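Local coordinates for protein 2-oxoglutarate dehydrogenase E3 component (Thermus thermophilus, PDB 2YQU) that probably catalyses the NAD(+)-dependent reoxidation of protein-bound dihydrolipoyl groups, using one bound FAD per subunit, as the E3 component of the 2-oxoglutarate dehydrogenase complex, at residues D395-V400 and F420-E425; I361-G366 and K387-A392. All blocks are in the same frame, centred on the assembly; numbering follows the deposited sequence.

Interaction 1: D395-V400 and F420-E425; sequences DRILGV and FKASAE
D395 grips the start of helix 424-429 through its carboxylate and its backbone at once. CG lies anti to the backbone N (chi1 -161°), 3.9 Å from A424 N, and OD1 beyond it takes the amide of E425 on its syn side (N to OD1 3.0 Å). OD2 rests against A424 CB and forms a salt bridge with K364. Water 1 donates to both D395 OD1 and E425 OE2, which stay 4.7 Å apart; E425 OE1 forms a salt bridge with R429. A424 N bonds to D395 O at 2.9 Å. S423 is the N-cap, its OG accepting from the amide of D426.

R396 CB heads away from 420-425, and the bend at chi2 (87°) brings CD back to K421 O at 3.5 Å. NE and CZ then run beside K421 CB, which covers one guanidinium face 3.4 Å above its plane, offset toward the rim; NH2 ends against K421 CG. The guanidinium rests on the aliphatic part of K421, and the charged ends, R396 NH2 and K421 NZ, stay 4.8 Å apart. At the edge, water 2 accepts weakly from NE and donates to the carbonyls of I397 and A422.

A422 O also receives I397 N at 3.0 Å. R396 and S423 make a single backbone bridge. K421 closes a Schellman motif after helix 407-419, so 420-425 links two helices, laid against the start of strand 397-404. W449 of helix 438-449 packs on D395 and A424, and A422 meets F420 of the second subunit.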
loop_
_atom_site.group_PDB
_atom_site.type_symbol
_atom_site.label_atom_id
_atom_site.label_comp_id
_atom_site.label_asym_id
_atom_site.label_seq_id
_atom_site.Cartn_x
_atom_site.Cartn_y
_atom_site.Cartn_z
ATOM N N ASP A 395 -20.812 -6.878 14.227
ATOM C CA ASP A 395 -20.076 -6.593 12.996
ATOM C C ASP A 395 -18.723 -5.898 13.215
ATOM O O ASP A 395 -18.089 -5.449 12.260
ATOM C CB ASP A 395 -20.936 -5.775 12.023
ATOM C CG ASP A 395 -20.417 -5.843 10.606
ATOM O OD1 ASP A 395 -20.359 -4.784 9.939
ATOM O OD2 ASP A 395 -20.033 -6.917 10.091
ATOM N N ARG A 396 -18.271 -5.845 14.460
ATOM C CA ARG A 396 -16.993 -5.232 14.789
ATOM C C ARG A 396 -15.860 -6.053 14.158
ATOM O O ARG A 396 -15.836 -7.276 14.270
ATOM C CB ARG A 396 -16.855 -5.140 16.318
ATOM C CG ARG A 396 -15.485 -4.734 16.837
ATOM C CD ARG A 396 -15.257 -3.238 16.947
ATOM N NE ARG A 396 -14.048 -2.978 17.724
ATOM C CZ ARG A 396 -14.013 -2.746 19.035
ATOM N NH1 ARG A 396 -15.127 -2.726 19.766
ATOM N NH2 ARG A 396 -12.842 -2.526 19.626
ATOM N N ILE A 397 -14.935 -5.388 13.473
ATOM C CA ILE A 397 -13.774 -6.090 12.922
ATOM C C ILE A 397 -12.935 -6.620 14.085
ATOM O O ILE A 397 -12.554 -5.865 14.982
ATOM C CB ILE A 397 -12.926 -5.192 12.005
ATOM C CG1 ILE A 397 -13.734 -4.754 10.775
ATOM C CG2 ILE A 397 -11.656 -5.934 11.565
ATOM C CD1 ILE A 397 -13.117 -3.596 10.043
ATOM N N LEU A 398 -12.677 -7.923 14.063
ATOM C CA LEU A 398 -11.875 -8.580 15.096
ATOM C C LEU A 398 -10.449 -8.858 14.647
ATOM O O LEU A 398 -9.541 -8.903 15.479
ATOM C CB LEU A 398 -12.544 -9.882 15.532
ATOM C CG LEU A 398 -13.932 -9.720 16.156
ATOM C CD1 LEU A 398 -14.596 -11.068 16.307
ATOM C CD2 LEU A 398 -13.838 -9.007 17.490
ATOM N N GLY A 399 -10.252 -9.043 13.346
ATOM C CA GLY A 399 -8.935 -9.290 12.789
ATOM C C GLY A 399 -8.919 -9.267 11.270
ATOM O O GLY A 399 -9.940 -9.482 10.638
ATOM N N VAL A 400 -7.757 -8.976 10.693
ATOM C CA VAL A 400 -7.570 -9.005 9.250
ATOM C C VAL A 400 -6.252 -9.709 8.941
ATOM O O VAL A 400 -5.242 -9.505 9.611
ATOM C CB VAL A 400 -7.599 -7.580 8.623
ATOM C CG1 VAL A 400 -7.567 -7.662 7.090
ATOM C CG2 VAL A 400 -8.830 -6.808 9.099
ATOM N N PHE A 420 -9.722 2.283 14.898
ATOM C CA PHE A 420 -10.965 3.065 14.913
ATOM C C PHE A 420 -12.169 2.245 15.388
ATOM O O PHE A 420 -13.289 2.757 15.389
ATOM C CB PHE A 420 -11.282 3.600 13.507
ATOM C CG PHE A 420 -10.410 4.750 13.053
ATOM C CD1 PHE A 420 -9.476 5.338 13.898
ATOM C CD2 PHE A 420 -10.538 5.246 11.768
ATOM C CE1 PHE A 420 -8.698 6.386 13.469
ATOM C CE2 PHE A 420 -9.751 6.293 11.336
ATOM C CZ PHE A 420 -8.830 6.861 12.189
ATOM N N LYS A 421 -11.946 0.984 15.768
ATOM C CA LYS A 421 -13.009 0.086 16.242
ATOM C C LYS A 421 -14.110 -0.040 15.190
ATOM O O LYS A 421 -15.305 -0.090 15.505
ATOM C CB LYS A 421 -13.568 0.558 17.592
ATOM C CG LYS A 421 -12.476 0.754 18.651
ATOM C CD LYS A 421 -13.047 0.904 20.057
ATOM C CE LYS A 421 -11.993 0.637 21.130
ATOM N NZ LYS A 421 -10.852 1.587 21.069
ATOM N N ALA A 422 -13.667 -0.122 13.941
ATOM C CA ALA A 422 -14.548 -0.116 12.775
ATOM C C ALA A 422 -15.332 -1.396 12.678
ATOM O O ALA A 422 -14.872 -2.449 13.110
ATOM C CB ALA A 422 -13.733 0.053 11.504
ATOM N N SER A 423 -16.502 -1.290 12.061
ATOM C CA SER A 423 -17.254 -2.446 11.630
ATOM C C SER A 423 -16.788 -2.853 10.233
ATOM O O SER A 423 -16.198 -2.045 9.505
ATOM C CB SER A 423 -18.746 -2.127 11.607
ATOM O OG SER A 423 -19.044 -1.137 10.643
ATOM N N ALA A 424 -17.057 -4.102 9.868
ATOM C CA ALA A 424 -16.740 -4.618 8.536
ATOM C C ALA A 424 -17.510 -3.829 7.478
ATOM O O ALA A 424 -16.968 -3.506 6.423
ATOM C CB ALA A 424 -17.078 -6.105 8.441
ATOM N N GLU A 425 -18.773 -3.515 7.785
ATOM C CA GLU A 425 -19.611 -2.676 6.933
ATOM C C GLU A 425 -18.961 -1.325 6.645
ATOM O O GLU A 425 -18.940 -0.890 5.510
ATOM C CB GLU A 425 -20.996 -2.442 7.555
ATOM C CG GLU A 425 -21.960 -1.696 6.630
ATOM C CD GLU A 425 -23.263 -1.296 7.306
ATOM O OE1 GLU A 425 -23.879 -0.304 6.864
ATOM O OE2 GLU A 425 -23.674 -1.947 8.284
HETATM O O HOH W 1 -22.551 -3.299 10.370
HETATM O O HOH W 2 -12.760 -3.056 14.988
#

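Interaction 2: I361-G366 and K387-A392; sequences IPYKVG and KVLAHA
Strands 363-369 and 385-391 pair antiparallel through K364 and A390, and G366 and V388, two hydrogen-bonded pairs with both bonds made. Their four N-to-O distances fall within 2.8-3.0 Å, and the short segment axes come within 4.5 Å at 156°. Between these rungs L389 CA directs a C-H at K364 O; beyond the second, K387 CA does the same to G366 O. This is the close part of the contact. On one face L389 CD2 touches both V365 CG2 (3.8 Å) and Y363 CD1 (4.2 Å); both neighbours lie alongside the leucine and point the same way. The tyrosine hydroxyl continues to E353.

Toward P362 and A392 the contact opens to solvent. A392 N still makes a straight bond to P362 O, although from 42° above the carbonyl plane, and the same oxygen stands over the centre of one face of the H391 ring, 3.9 Å above its plane. I361 CG2 reaches H391 CD2 at 3.5 Å, the two side chains crossing at about a right angle. P362 and A392, both exposed, touch through CB. Here a bend at chi3 (-82°) takes K364 CE to H391 O; NZ gives a bond to water 3, which donates to A392 O, and forms a salt bridge with D395.

Within this chain 363-369 is the outermost strand of a five-stranded antiparallel sheet, the central sheet of the dimerisation domain in pyridine nucleotide-disulfide oxidoreductases.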
loop_
_atom_site.group_PDB
_atom_site.type_symbol
_atom_site.label_atom_id
_atom_site.label_comp_id
_atom_site.label_asym_id
_atom_site.label_seq_id
_atom_site.Cartn_x
_atom_site.Cartn_y
_atom_site.Cartn_z
ATOM N N ILE A 361 -15.541 -16.474 20.899
ATOM C CA ILE A 361 -16.182 -15.340 20.231
ATOM C C ILE A 361 -16.776 -15.781 18.889
ATOM O O ILE A 361 -16.067 -16.345 18.053
ATOM C CB ILE A 361 -15.164 -14.187 20.036
ATOM C CG1 ILE A 361 -14.659 -13.697 21.401
ATOM C CG2 ILE A 361 -15.797 -13.033 19.259
ATOM C CD1 ILE A 361 -13.410 -12.829 21.342
ATOM N N PRO A 362 -18.067 -15.531 18.674
ATOM C CA PRO A 362 -18.712 -15.889 17.407
ATOM C C PRO A 362 -18.350 -14.883 16.325
ATOM O O PRO A 362 -18.408 -13.681 16.586
ATOM C CB PRO A 362 -20.199 -15.808 17.740
ATOM C CG PRO A 362 -20.291 -14.767 18.802
ATOM C CD PRO A 362 -19.013 -14.868 19.596
ATOM N N TYR A 363 -17.957 -15.364 15.148
ATOM C CA TYR A 363 -17.521 -14.474 14.074
ATOM C C TYR A 363 -17.960 -14.909 12.681
ATOM O O TYR A 363 -18.368 -16.059 12.450
ATOM C CB TYR A 363 -15.994 -14.289 14.116
ATOM C CG TYR A 363 -15.202 -15.555 13.868
ATOM C CD1 TYR A 363 -14.649 -15.818 12.624
ATOM C CD2 TYR A 363 -15.007 -16.485 14.882
ATOM C CE1 TYR A 363 -13.929 -16.980 12.388
ATOM C CE2 TYR A 363 -14.290 -17.650 14.663
ATOM C CZ TYR A 363 -13.746 -17.893 13.415
ATOM O OH TYR A 363 -13.027 -19.045 13.184
ATOM N N LYS A 364 -17.876 -13.952 11.760
ATOM C CA LYS A 364 -18.094 -14.177 10.339
ATOM C C LYS A 364 -16.770 -13.994 9.604
ATOM O O LYS A 364 -15.936 -13.173 9.999
ATOM C CB LYS A 364 -19.128 -13.200 9.785
ATOM C CG LYS A 364 -20.316 -12.953 10.699
ATOM C CD LYS A 364 -21.224 -11.847 10.181
ATOM C CE LYS A 364 -20.705 -10.460 10.544
ATOM N NZ LYS A 364 -21.580 -9.369 10.039
ATOM N N VAL A 365 -16.596 -14.765 8.540
ATOM C CA VAL A 365 -15.399 -14.735 7.719
ATOM C C VAL A 365 -15.759 -14.153 6.357
ATOM O O VAL A 365 -16.715 -14.600 5.713
ATOM C CB VAL A 365 -14.824 -16.155 7.548
ATOM C CG1 VAL A 365 -13.680 -16.172 6.546
ATOM C CG2 VAL A 365 -14.370 -16.720 8.907
ATOM N N GLY A 366 -15.001 -13.143 5.939
ATOM C CA GLY A 366 -15.088 -12.590 4.601
ATOM C C GLY A 366 -13.734 -12.729 3.931
ATOM O O GLY A 366 -12.722 -12.373 4.512
ATOM N N LYS A 387 -8.540 -11.795 4.274
ATOM C CA LYS A 387 -9.623 -12.329 5.063
ATOM C C LYS A 387 -9.917 -11.343 6.192
ATOM O O LYS A 387 -9.006 -10.919 6.907
ATOM C CB LYS A 387 -9.192 -13.696 5.600
ATOM C CG LYS A 387 -9.997 -14.252 6.731
ATOM C CD LYS A 387 -9.757 -15.747 6.904
ATOM C CE LYS A 387 -8.560 -16.048 7.808
ATOM N NZ LYS A 387 -8.405 -17.523 8.072
ATOM N N VAL A 388 -11.181 -10.960 6.327
ATOM C CA VAL A 388 -11.652 -10.133 7.429
ATOM C C VAL A 388 -12.507 -10.983 8.373
ATOM O O VAL A 388 -13.413 -11.689 7.942
ATOM C CB VAL A 388 -12.461 -8.925 6.916
ATOM C CG1 VAL A 388 -13.130 -8.161 8.079
ATOM C CG2 VAL A 388 -11.573 -7.995 6.092
ATOM N N LEU A 389 -12.199 -10.914 9.661
ATOM C CA LEU A 389 -12.979 -11.589 10.690
ATOM C C LEU A 389 -13.794 -10.530 11.418
ATOM O O LEU A 389 -13.232 -9.575 11.913
ATOM C CB LEU A 389 -12.047 -12.305 11.662
ATOM C CG LEU A 389 -11.014 -13.219 10.995
ATOM C CD1 LEU A 389 -10.155 -13.915 12.017
ATOM C CD2 LEU A 389 -11.710 -14.232 10.098
ATOM N N ALA A 390 -15.112 -10.685 11.465
ATOM C CA ALA A 390 -15.974 -9.703 12.130
ATOM C C ALA A 390 -16.906 -10.368 13.137
ATOM O O ALA A 390 -17.350 -11.492 12.933
ATOM C CB ALA A 390 -16.783 -8.943 11.105
ATOM N N HIS A 391 -17.221 -9.665 14.217
ATOM C CA HIS A 391 -18.072 -10.224 15.252
ATOM C C HIS A 391 -19.449 -10.541 14.661
ATOM O O HIS A 391 -20.022 -9.728 13.942
ATOM C CB HIS A 391 -18.188 -9.253 16.426
ATOM C CG HIS A 391 -18.671 -9.894 17.684
ATOM N ND1 HIS A 391 -20.000 -10.184 17.903
ATOM C CD2 HIS A 391 -18.004 -10.329 18.779
ATOM C CE1 HIS A 391 -20.134 -10.758 19.085
ATOM N NE2 HIS A 391 -18.937 -10.857 19.638
ATOM N N ALA A 392 -19.969 -11.723 14.971
ATOM C CA ALA A 392 -21.224 -12.210 14.390
ATOM C C ALA A 392 -22.426 -11.344 14.753
ATOM O O ALA A 392 -23.376 -11.238 13.982
ATOM C CB ALA A 392 -21.465 -13.647 14.816
HETATM O O HOH W 3 -23.421 -9.166 12.134
#

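In the fold
Along the chain the contacts come in series: interaction 2 closes its loop, from 361-366 through helix 374-379 to 387-392, before interaction 1 opens at D395. Interaction 1 then closes a second loop, 395-400 to 420-425, that carries helix 407-419. Neither nests in nor crosses the other, and their centres are 9 Å apart. The join is the hairpin of strands 385-391 and 397-404, where R396 O lies 2.8 Å from H391 N and L398 N 2.8 Å from L389 O, both probable hydrogen bonds. L398 and G399 both face L389, a classic beta bulge. Together they tie outer strand 363-369 through 385-391 to strand 397-404, and that strand's start to the link between helices 407-419 and 424-429.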